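Local coordinates for protein putative oxidoreductase (Bacteroides fragilis NCTC 9343, PDB 3FHL) that probably catalyses an NAD(P)-dependent oxidation or reduction, as do other members of the Gfo/Idh/MocA oxidoreductase family, at residues D130-G144 and R243-G257. Residues are numbered along the deposited sequence; the frame is centred on the assembly and turned at random.
Sequences DFLTVRDILAKSLLG and RFALHGTLGSYVKYG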
ATOM      1  N   ASP C 130      -5.730 -17.761  -5.996  1.00 29.33           N
ATOM      2  CA  ASP C 130      -5.837 -16.316  -6.213  1.00 26.28           C
ATOM      3  C   ASP C 130      -5.075 -15.833  -7.435  1.00 22.98           C
ATOM      4  O   ASP C 130      -5.638 -15.136  -8.261  1.00 23.71           O
ATOM      5  CB  ASP C 130      -5.479 -15.502  -4.947  1.00 26.80           C
ATOM      6  CG  ASP C 130      -4.185 -15.960  -4.272  1.00 25.61           C
ATOM      7  OD1 ASP C 130      -3.221 -16.365  -4.954  1.00 29.83           O
ATOM      8  OD2 ASP C 130      -4.133 -15.898  -3.029  1.00 27.62           O
ATOM      9  N   PHE C 131      -3.809 -16.243  -7.556  1.00 24.15           N
ATOM     10  CA  PHE C 131      -2.966 -15.856  -8.710  1.00 27.06           C
ATOM     11  C   PHE C 131      -3.446 -16.430 -10.045  1.00 23.56           C
ATOM     12  O   PHE C 131      -3.465 -15.730 -11.077  1.00 23.94           O
ATOM     13  CB  PHE C 131      -1.518 -16.259  -8.455  1.00 25.51           C
ATOM     14  CG  PHE C 131      -0.569 -15.816  -9.531  1.00 29.11           C
ATOM     15  CD1 PHE C 131      -0.335 -14.457  -9.757  1.00 25.87           C
ATOM     16  CD2 PHE C 131       0.100 -16.750 -10.311  1.00 29.00           C
ATOM     17  CE1 PHE C 131       0.542 -14.039 -10.745  1.00 27.78           C
ATOM     18  CE2 PHE C 131       0.996 -16.331 -11.320  1.00 26.35           C
ATOM     19  CZ  PHE C 131       1.216 -14.976 -11.522  1.00 28.42           C
ATOM     20  N   LEU C 132      -3.833 -17.709 -10.040  1.00 26.33           N
ATOM     21  CA  LEU C 132      -4.462 -18.315 -11.222  1.00 24.86           C
ATOM     22  C   LEU C 132      -5.721 -17.565 -11.644  1.00 25.38           C
ATOM     23  O   LEU C 132      -5.991 -17.413 -12.830  1.00 25.41           O
ATOM     24  CB  LEU C 132      -4.787 -19.798 -10.960  1.00 26.48           C
ATOM     25  CG  LEU C 132      -3.588 -20.752 -10.883  1.00 26.39           C
ATOM     26  CD1 LEU C 132      -4.071 -22.171 -10.575  1.00 24.72           C
ATOM     27  CD2 LEU C 132      -2.786 -20.756 -12.190  1.00 24.11           C
ATOM     28  N   THR C 133      -6.491 -17.095 -10.665  1.00 27.59           N
ATOM     29  CA  THR C 133      -7.677 -16.320 -10.964  1.00 25.19           C
ATOM     30  C   THR C 133      -7.295 -14.963 -11.535  1.00 26.34           C
ATOM     31  O   THR C 133      -7.892 -14.519 -12.508  1.00 25.80           O
ATOM     32  CB  THR C 133      -8.561 -16.159  -9.722  1.00 28.68           C
ATOM     33  OG1 THR C 133      -8.877 -17.459  -9.199  1.00 29.18           O
ATOM     34  CG2 THR C 133      -9.842 -15.456 -10.088  1.00 27.84           C
ATOM     35  N   VAL C 134      -6.278 -14.324 -10.953  1.00 26.45           N
ATOM     36  CA  VAL C 134      -5.737 -13.069 -11.518  1.00 28.73           C
ATOM     37  C   VAL C 134      -5.340 -13.254 -12.994  1.00 29.77           C
ATOM     38  O   VAL C 134      -5.757 -12.475 -13.837  1.00 24.50           O
ATOM     39  CB  VAL C 134      -4.552 -12.494 -10.668  1.00 28.97           C
ATOM     40  CG1 VAL C 134      -3.758 -11.401 -11.443  1.00 28.12           C
ATOM     41  CG2 VAL C 134      -5.060 -11.961  -9.315  1.00 29.74           C
ATOM     42  N   ARG C 135      -4.585 -14.308 -13.308  1.00 31.68           N
ATOM     43  CA  ARG C 135      -4.217 -14.588 -14.712  1.00 29.91           C
ATOM     44  C   ARG C 135      -5.457 -14.689 -15.621  1.00 27.68           C
ATOM     45  O   ARG C 135      -5.472 -14.133 -16.726  1.00 31.72           O
ATOM     46  CB  ARG C 135      -3.368 -15.865 -14.821  1.00 24.61           C
ATOM     47  CG  ARG C 135      -2.007 -15.832 -14.132  1.00 31.30           C
ATOM     48  CD  ARG C 135      -1.095 -16.955 -14.676  1.00 37.74           C
ATOM     49  NE  ARG C 135      -0.217 -16.456 -15.736  1.00 46.51           N
ATOM     50  CZ  ARG C 135       1.100 -16.659 -15.802  1.00 50.79           C
ATOM     51  NH1 ARG C 135       1.733 -17.408 -14.897  1.00 43.39           N
ATOM     52  NH2 ARG C 135       1.789 -16.126 -16.804  1.00 51.15           N
ATOM     53  N   ASP C 136      -6.496 -15.371 -15.126  1.00 28.62           N
ATOM     54  CA  ASP C 136      -7.778 -15.525 -15.816  1.00 30.68           C
ATOM     55  C   ASP C 136      -8.481 -14.197 -16.113  1.00 33.82           C
ATOM     56  O   ASP C 136      -8.927 -13.972 -17.241  1.00 30.70           O
ATOM     57  CB  ASP C 136      -8.709 -16.425 -14.997  1.00 32.86           C
ATOM     58  CG  ASP C 136      -9.925 -16.897 -15.788  1.00 38.41           C
ATOM     59  OD1 ASP C 136      -9.738 -17.421 -16.901  1.00 39.56           O
ATOM     60  OD2 ASP C 136     -11.068 -16.763 -15.286  1.00 34.64           O
ATOM     61  N   ILE C 137      -8.562 -13.325 -15.102  1.00 32.98           N
ATOM     62  CA  ILE C 137      -9.172 -11.989 -15.225  1.00 27.97           C
ATOM     63  C   ILE C 137      -8.435 -11.156 -16.277  1.00 23.74           C
ATOM     64  O   ILE C 137      -9.055 -10.492 -17.103  1.00 28.36           O
ATOM     65  CB  ILE C 137      -9.169 -11.271 -13.843  1.00 31.81           C
ATOM     66  CG1 ILE C 137     -10.313 -11.803 -12.987  1.00 32.11           C
ATOM     67  CG2 ILE C 137      -9.279  -9.746 -13.980  1.00 34.03           C
ATOM     68  CD1 ILE C 137      -9.926 -12.023 -11.580  1.00 34.35           C
ATOM     69  N   LEU C 138      -7.110 -11.223 -16.251  1.00 28.70           N
ATOM     70  CA  LEU C 138      -6.286 -10.496 -17.217  1.00 28.08           C
ATOM     71  C   LEU C 138      -6.402 -11.074 -18.633  1.00 33.19           C
ATOM     72  O   LEU C 138      -6.520 -10.319 -19.610  1.00 29.06           O
ATOM     73  CB  LEU C 138      -4.825 -10.471 -16.756  1.00 29.80           C
ATOM     74  CG  LEU C 138      -4.552  -9.752 -15.421  1.00 34.69           C
ATOM     75  CD1 LEU C 138      -3.111  -9.966 -15.001  1.00 25.95           C
ATOM     76  CD2 LEU C 138      -4.905  -8.264 -15.488  1.00 31.64           C
ATOM     77  N   ALA C 139      -6.373 -12.403 -18.733  1.00 31.89           N
ATOM     78  CA  ALA C 139      -6.585 -13.119 -20.007  1.00 35.92           C
ATOM     79  C   ALA C 139      -7.899 -12.707 -20.682  1.00 35.53           C
ATOM     80  O   ALA C 139      -7.955 -12.518 -21.898  1.00 35.95           O
ATOM     81  CB  ALA C 139      -6.552 -14.650 -19.771  1.00 33.61           C
ATOM     82  N   LYS C 140      -8.939 -12.537 -19.868  1.00 32.25           N
ATOM     83  CA  LYS C 140     -10.280 -12.202 -20.338  1.00 32.88           C
ATOM     84  C   LYS C 140     -10.518 -10.694 -20.508  1.00 36.18           C
ATOM     85  O   LYS C 140     -11.620 -10.285 -20.900  1.00 36.63           O
ATOM     86  CB  LYS C 140     -11.326 -12.795 -19.384  1.00 36.66           C
ATOM     87  CG  LYS C 140     -11.461 -14.338 -19.436  1.00 34.38           C
ATOM     88  CD  LYS C 140     -12.474 -14.842 -18.396  1.00 35.45           C
ATOM     89  CE  LYS C 140     -12.867 -16.313 -18.611  1.00 40.78           C
ATOM     90  NZ  LYS C 140     -11.727 -17.218 -18.935  1.00 39.52           N
ATOM     91  N   SER C 141      -9.495  -9.884 -20.203  1.00 32.71           N
ATOM     92  CA  SER C 141      -9.566  -8.405 -20.256  1.00 32.29           C
ATOM     93  C   SER C 141     -10.760  -7.801 -19.514  1.00 25.52           C
ATOM     94  O   SER C 141     -11.333  -6.808 -19.952  1.00 31.07           O
ATOM     95  CB  SER C 141      -9.525  -7.894 -21.703  1.00 33.73           C
ATOM     96  OG  SER C 141      -8.345  -8.322 -22.356  1.00 39.33           O
ATOM     97  N   LEU C 142     -11.122  -8.402 -18.383  1.00 30.18           N
ATOM     98  CA  LEU C 142     -12.333  -8.026 -17.654  1.00 30.99           C
ATOM     99  C   LEU C 142     -12.267  -6.626 -17.034  1.00 30.90           C
ATOM    100  O   LEU C 142     -13.308  -6.002 -16.828  1.00 31.25           O
ATOM    101  CB  LEU C 142     -12.653  -9.049 -16.560  1.00 32.42           C
ATOM    102  CG  LEU C 142     -13.081 -10.469 -16.942  1.00 37.45           C
ATOM    103  CD1 LEU C 142     -13.401 -11.218 -15.680  1.00 30.14           C
ATOM    104  CD2 LEU C 142     -14.291 -10.474 -17.859  1.00 36.65           C
ATOM    105  N   LEU C 143     -11.048  -6.153 -16.757  1.00 29.68           N
ATOM    106  CA  LEU C 143     -10.817  -4.824 -16.150  1.00 28.53           C
ATOM    107  C   LEU C 143     -10.595  -3.751 -17.197  1.00 33.59           C
ATOM    108  O   LEU C 143     -10.401  -2.589 -16.855  1.00 32.04           O
ATOM    109  CB  LEU C 143      -9.618  -4.862 -15.184  1.00 26.62           C
ATOM    110  CG  LEU C 143      -9.657  -5.955 -14.114  1.00 23.90           C
ATOM    111  CD1 LEU C 143      -8.452  -5.878 -13.180  1.00 27.32           C
ATOM    112  CD2 LEU C 143     -10.956  -5.869 -13.314  1.00 31.02           C
ATOM    113  N   GLY C 144     -10.638  -4.137 -18.475  1.00 28.53           N
ATOM    114  CA  GLY C 144     -10.259  -3.234 -19.557  1.00 32.42           C
ATOM    115  C   GLY C 144      -8.749  -3.264 -19.660  1.00 31.57           C
ATOM    116  O   GLY C 144      -8.147  -4.327 -19.571  1.00 33.98           O
ATOM    117  N   ARG C 243      -5.146  -9.364  -0.594  1.00 22.98           N
ATOM    118  CA  ARG C 243      -4.120 -10.194  -1.201  1.00 22.65           C
ATOM    119  C   ARG C 243      -3.794  -9.640  -2.590  1.00 23.91           C
ATOM    120  O   ARG C 243      -2.630  -9.502  -2.949  1.00 24.03           O
ATOM    121  CB  ARG C 243      -4.600 -11.657  -1.285  1.00 27.86           C
ATOM    122  CG  ARG C 243      -3.673 -12.601  -2.076  1.00 19.79           C
ATOM    123  CD  ARG C 243      -2.400 -12.985  -1.323  1.00 19.70           C
ATOM    124  NE  ARG C 243      -1.430 -13.620  -2.217  1.00 28.98           N
ATOM    125  CZ  ARG C 243      -0.582 -12.957  -3.000  1.00 32.49           C
ATOM    126  NH1 ARG C 243       0.262 -13.620  -3.780  1.00 28.39           N
ATOM    127  NH2 ARG C 243      -0.576 -11.632  -3.006  1.00 28.43           N
ATOM    128  N   PHE C 244      -4.834  -9.306  -3.343  1.00 20.90           N
ATOM    129  CA  PHE C 244      -4.670  -8.635  -4.628  1.00 24.15           C
ATOM    130  C   PHE C 244      -5.634  -7.478  -4.742  1.00 24.71           C
ATOM    131  O   PHE C 244      -6.796  -7.576  -4.331  1.00 25.78           O
ATOM    132  CB  PHE C 244      -4.926  -9.586  -5.803  1.00 24.52           C
ATOM    133  CG  PHE C 244      -3.805 -10.567  -6.063  1.00 26.56           C
ATOM    134  CD1 PHE C 244      -3.960 -11.915  -5.739  1.00 27.58           C
ATOM    135  CD2 PHE C 244      -2.599 -10.151  -6.635  1.00 22.88           C
ATOM    136  CE1 PHE C 244      -2.913 -12.839  -5.977  1.00 28.63           C
ATOM    137  CE2 PHE C 244      -1.566 -11.060  -6.868  1.00 25.10           C
ATOM    138  CZ  PHE C 244      -1.718 -12.401  -6.543  1.00 25.95           C
ATOM    139  N   ALA C 245      -5.156  -6.381  -5.315  1.00 26.50           N
ATOM    140  CA  ALA C 245      -6.056  -5.329  -5.765  1.00 24.98           C
ATOM    141  C   ALA C 245      -5.543  -4.913  -7.119  1.00 26.48           C
ATOM    142  O   ALA C 245      -4.412  -4.465  -7.239  1.00 23.79           O
ATOM    143  CB  ALA C 245      -6.063  -4.136  -4.800  1.00 25.75           C
ATOM    144  N   LEU C 246      -6.371  -5.103  -8.135  1.00 22.79           N
ATOM    145  CA  LEU C 246      -6.007  -4.723  -9.490  1.00 28.60           C
ATOM    146  C   LEU C 246      -6.989  -3.684  -9.964  1.00 30.06           C
ATOM    147  O   LEU C 246      -8.162  -3.767  -9.641  1.00 28.30           O
ATOM    148  CB  LEU C 246      -6.039  -5.944 -10.420  1.00 27.49           C
ATOM    149  CG  LEU C 246      -4.801  -6.853 -10.400  1.00 28.24           C
ATOM    150  CD1 LEU C 246      -4.744  -7.695  -9.162  1.00 29.52           C
ATOM    151  CD2 LEU C 246      -4.834  -7.758 -11.621  1.00 33.52           C
ATOM    152  N   HIS C 247      -6.504  -2.715 -10.734  1.00 27.32           N
ATOM    153  CA  HIS C 247      -7.360  -1.643 -11.218  1.00 29.40           C
ATOM    154  C   HIS C 247      -7.113  -1.488 -12.694  1.00 26.49           C
ATOM    155  O   HIS C 247      -5.971  -1.486 -13.131  1.00 25.20           O
ATOM    156  CB  HIS C 247      -7.059  -0.312 -10.476  1.00 28.03           C
ATOM    157  CG  HIS C 247      -7.357  -0.363  -9.003  1.00 24.26           C
ATOM    158  ND1 HIS C 247      -8.629  -0.545  -8.509  1.00 26.00           N
ATOM    159  CD2 HIS C 247      -6.544  -0.282  -7.924  1.00 22.18           C
ATOM    160  CE1 HIS C 247      -8.587  -0.587  -7.189  1.00 24.81           C
ATOM    161  NE2 HIS C 247      -7.332  -0.421  -6.807  1.00 28.51           N
ATOM    162  N   GLY C 248      -8.192  -1.359 -13.458  1.00 30.49           N
ATOM    163  CA  GLY C 248      -8.081  -1.083 -14.882  1.00 29.96           C
ATOM    164  C   GLY C 248      -8.997   0.045 -15.286  1.00 28.38           C
ATOM    165  O   GLY C 248      -9.698   0.626 -14.438  1.00 28.17           O
ATOM    166  N   THR C 249      -9.002   0.353 -16.580  1.00 30.95           N
ATOM    167  CA  THR C 249      -9.857   1.419 -17.134  1.00 31.44           C
ATOM    168  C   THR C 249     -11.350   1.168 -16.925  1.00 32.27           C
ATOM    169  O   THR C 249     -12.119   2.109 -16.744  1.00 31.93           O
ATOM    170  CB  THR C 249      -9.581   1.663 -18.649  1.00 35.46           C
ATOM    171  OG1 THR C 249      -9.699   0.424 -19.380  1.00 31.71           O
ATOM    172  CG2 THR C 249      -8.176   2.227 -18.839  1.00 29.52           C
ATOM    173  N   LEU C 250     -11.748  -0.100 -16.923  1.00 32.13           N
ATOM    174  CA  LEU C 250     -13.158  -0.465 -16.839  1.00 29.34           C
ATOM    175  C   LEU C 250     -13.583  -0.914 -15.447  1.00 29.86           C
ATOM    176  O   LEU C 250     -14.778  -0.992 -15.143  1.00 28.42           O
ATOM    177  CB  LEU C 250     -13.493  -1.579 -17.858  1.00 32.18           C
ATOM    178  CG  LEU C 250     -13.501  -1.195 -19.350  1.00 38.53           C
ATOM    179  CD1 LEU C 250     -13.996  -2.363 -20.210  1.00 37.60           C
ATOM    180  CD2 LEU C 250     -14.364   0.035 -19.598  1.00 38.25           C
ATOM    181  N   GLY C 251     -12.614  -1.248 -14.614  1.00 27.90           N
ATOM    182  CA  GLY C 251     -12.962  -1.778 -13.313  1.00 29.07           C
ATOM    183  C   GLY C 251     -11.830  -2.316 -12.484  1.00 29.93           C
ATOM    184  O   GLY C 251     -10.669  -2.171 -12.836  1.00 27.54           O
ATOM    185  N   SER C 252     -12.205  -2.950 -11.378  1.00 25.24           N
ATOM    186  CA  SER C 252     -11.278  -3.413 -10.366  1.00 29.32           C
ATOM    187  C   SER C 252     -11.602  -4.823  -9.905  1.00 26.44           C
ATOM    188  O   SER C 252     -12.741  -5.269  -9.996  1.00 27.68           O
ATOM    189  CB  SER C 252     -11.316  -2.473  -9.155  1.00 26.51           C
ATOM    190  OG  SER C 252     -10.992  -1.135  -9.550  1.00 30.09           O
ATOM    191  N   TYR C 253     -10.577  -5.498  -9.402  1.00 28.79           N
ATOM    192  CA  TYR C 253     -10.708  -6.795  -8.773  1.00 28.05           C
ATOM    193  C   TYR C 253      -9.950  -6.758  -7.451  1.00 31.13           C
ATOM    194  O   TYR C 253      -8.785  -6.355  -7.413  1.00 26.76           O
ATOM    195  CB  TYR C 253     -10.119  -7.888  -9.677  1.00 27.22           C
ATOM    196  CG  TYR C 253     -10.150  -9.270  -9.071  1.00 24.75           C
ATOM    197  CD1 TYR C 253     -11.363  -9.969  -8.936  1.00 28.27           C
ATOM    198  CD2 TYR C 253      -8.977  -9.887  -8.651  1.00 28.55           C
ATOM    199  CE1 TYR C 253     -11.396 -11.238  -8.384  1.00 29.15           C
ATOM    200  CE2 TYR C 253      -8.994 -11.162  -8.102  1.00 23.52           C
ATOM    201  CZ  TYR C 253     -10.202 -11.831  -7.978  1.00 26.11           C
ATOM    202  OH  TYR C 253     -10.196 -13.086  -7.431  1.00 33.43           O
ATOM    203  N   VAL C 254     -10.620  -7.178  -6.377  1.00 26.46           N
ATOM    204  CA  VAL C 254     -10.055  -7.159  -5.029  1.00 27.53           C
ATOM    205  C   VAL C 254     -10.297  -8.499  -4.329  1.00 29.15           C
ATOM    206  O   VAL C 254     -11.439  -8.935  -4.176  1.00 28.51           O
ATOM    207  CB  VAL C 254     -10.681  -6.016  -4.153  1.00 27.66           C
ATOM    208  CG1 VAL C 254      -9.961  -5.918  -2.848  1.00 30.43           C
ATOM    209  CG2 VAL C 254     -10.623  -4.655  -4.862  1.00 31.17           C
ATOM    210  N   LYS C 255      -9.219  -9.119  -3.861  1.00 26.99           N
ATOM    211  CA  LYS C 255      -9.267 -10.442  -3.256  1.00 24.85           C
ATOM    212  C   LYS C 255      -8.599 -10.430  -1.877  1.00 26.73           C
ATOM    213  O   LYS C 255      -7.562  -9.808  -1.698  1.00 26.22           O
ATOM    214  CB  LYS C 255      -8.530 -11.428  -4.191  1.00 28.45           C
ATOM    215  CG  LYS C 255      -8.378 -12.861  -3.681  1.00 31.40           C
ATOM    216  CD  LYS C 255      -9.540 -13.726  -4.131  1.00 34.00           C
ATOM    217  CE  LYS C 255      -9.267 -15.226  -3.980  1.00 26.26           C
ATOM    218  NZ  LYS C 255      -9.138 -15.655  -2.561  1.00 28.49           N
ATOM    219  N   TYR C 256      -9.201 -11.117  -0.910  1.00 27.17           N
ATOM    220  CA  TYR C 256      -8.598 -11.304   0.414  1.00 23.98           C
ATOM    221  C   TYR C 256      -8.288 -12.763   0.687  1.00 31.15           C
ATOM    222  O   TYR C 256      -8.862 -13.657   0.061  1.00 30.62           O
ATOM    223  CB  TYR C 256      -9.551 -10.803   1.514  1.00 24.59           C
ATOM    224  CG  TYR C 256      -9.756  -9.302   1.498  1.00 28.82           C
ATOM    225  CD1 TYR C 256      -9.017  -8.471   2.349  1.00 28.66           C
ATOM    226  CD2 TYR C 256     -10.667  -8.707   0.620  1.00 31.16           C
ATOM    227  CE1 TYR C 256      -9.191  -7.078   2.333  1.00 30.17           C
ATOM    228  CE2 TYR C 256     -10.843  -7.315   0.593  1.00 29.68           C
ATOM    229  CZ  TYR C 256     -10.097  -6.515   1.456  1.00 32.39           C
ATOM    230  OH  TYR C 256     -10.272  -5.155   1.440  1.00 31.71           O
ATOM    231  N   GLY C 257      -7.388 -12.992   1.637  1.00 29.04           N
ATOM    232  CA  GLY C 257      -7.155 -14.328   2.175  1.00 31.25           C
ATOM    233  C   GLY C 257      -5.973 -14.993   1.509  1.00 32.10           C
ATOM    234  O   GLY C 257      -5.300 -14.381   0.671  1.00 30.72           O
TER
HETATM  235  O   HOH W   1      -0.502 -16.341  -4.307  1.00 26.65           O
HETATM  236  O   HOH W   2      -6.365 -15.408  -1.741  1.00 34.94           O
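Leu143, just past helix 130-139, spreads its branched end over the hairpin of strands 244-248 and 252-255: CD1 rests on Leu246 CB at 3.7 Å, while CD2 reaches the Ser252 backbone. Leucine suits the place because its two methyls can touch both strands at once. Its carbonyl O accepts a 2.8 Å bond from Leu250 N at the hairpin turn, and Gly251 N adds a weak second one. Mid-helix, two CH-pi contacts form, since a slim methyl can approach a flat ring closely. Ile137 CD1 sits 3.4 Å from the Tyr253 ring centroid, almost on the normal, and Val134 CG2 lies over Phe244, whose opposite face has Arg243 NH2 above it, offset toward the rim. At the far end, Asp130 turns CG between its backbone N and carbonyl carbon (chi1 47°), which brings the carboxylate down to Arg243. OD2 makes a long salt bridge to Arg243 NE (3.6 Å), the two planes 78° apart, and one water links OD1 to Arg243 NH1, another OD2 to Lys255 NZ. Arg243 NH2 also bonds Ser151 on strand 146-154, and Lys255 pairs with Glu279. The apolar helix face thus packs on two adjacent strands of the C-terminal domain's mixed sheet, whereas the buried carboxylate, partly hydrated and near two cations, probably stays ionised.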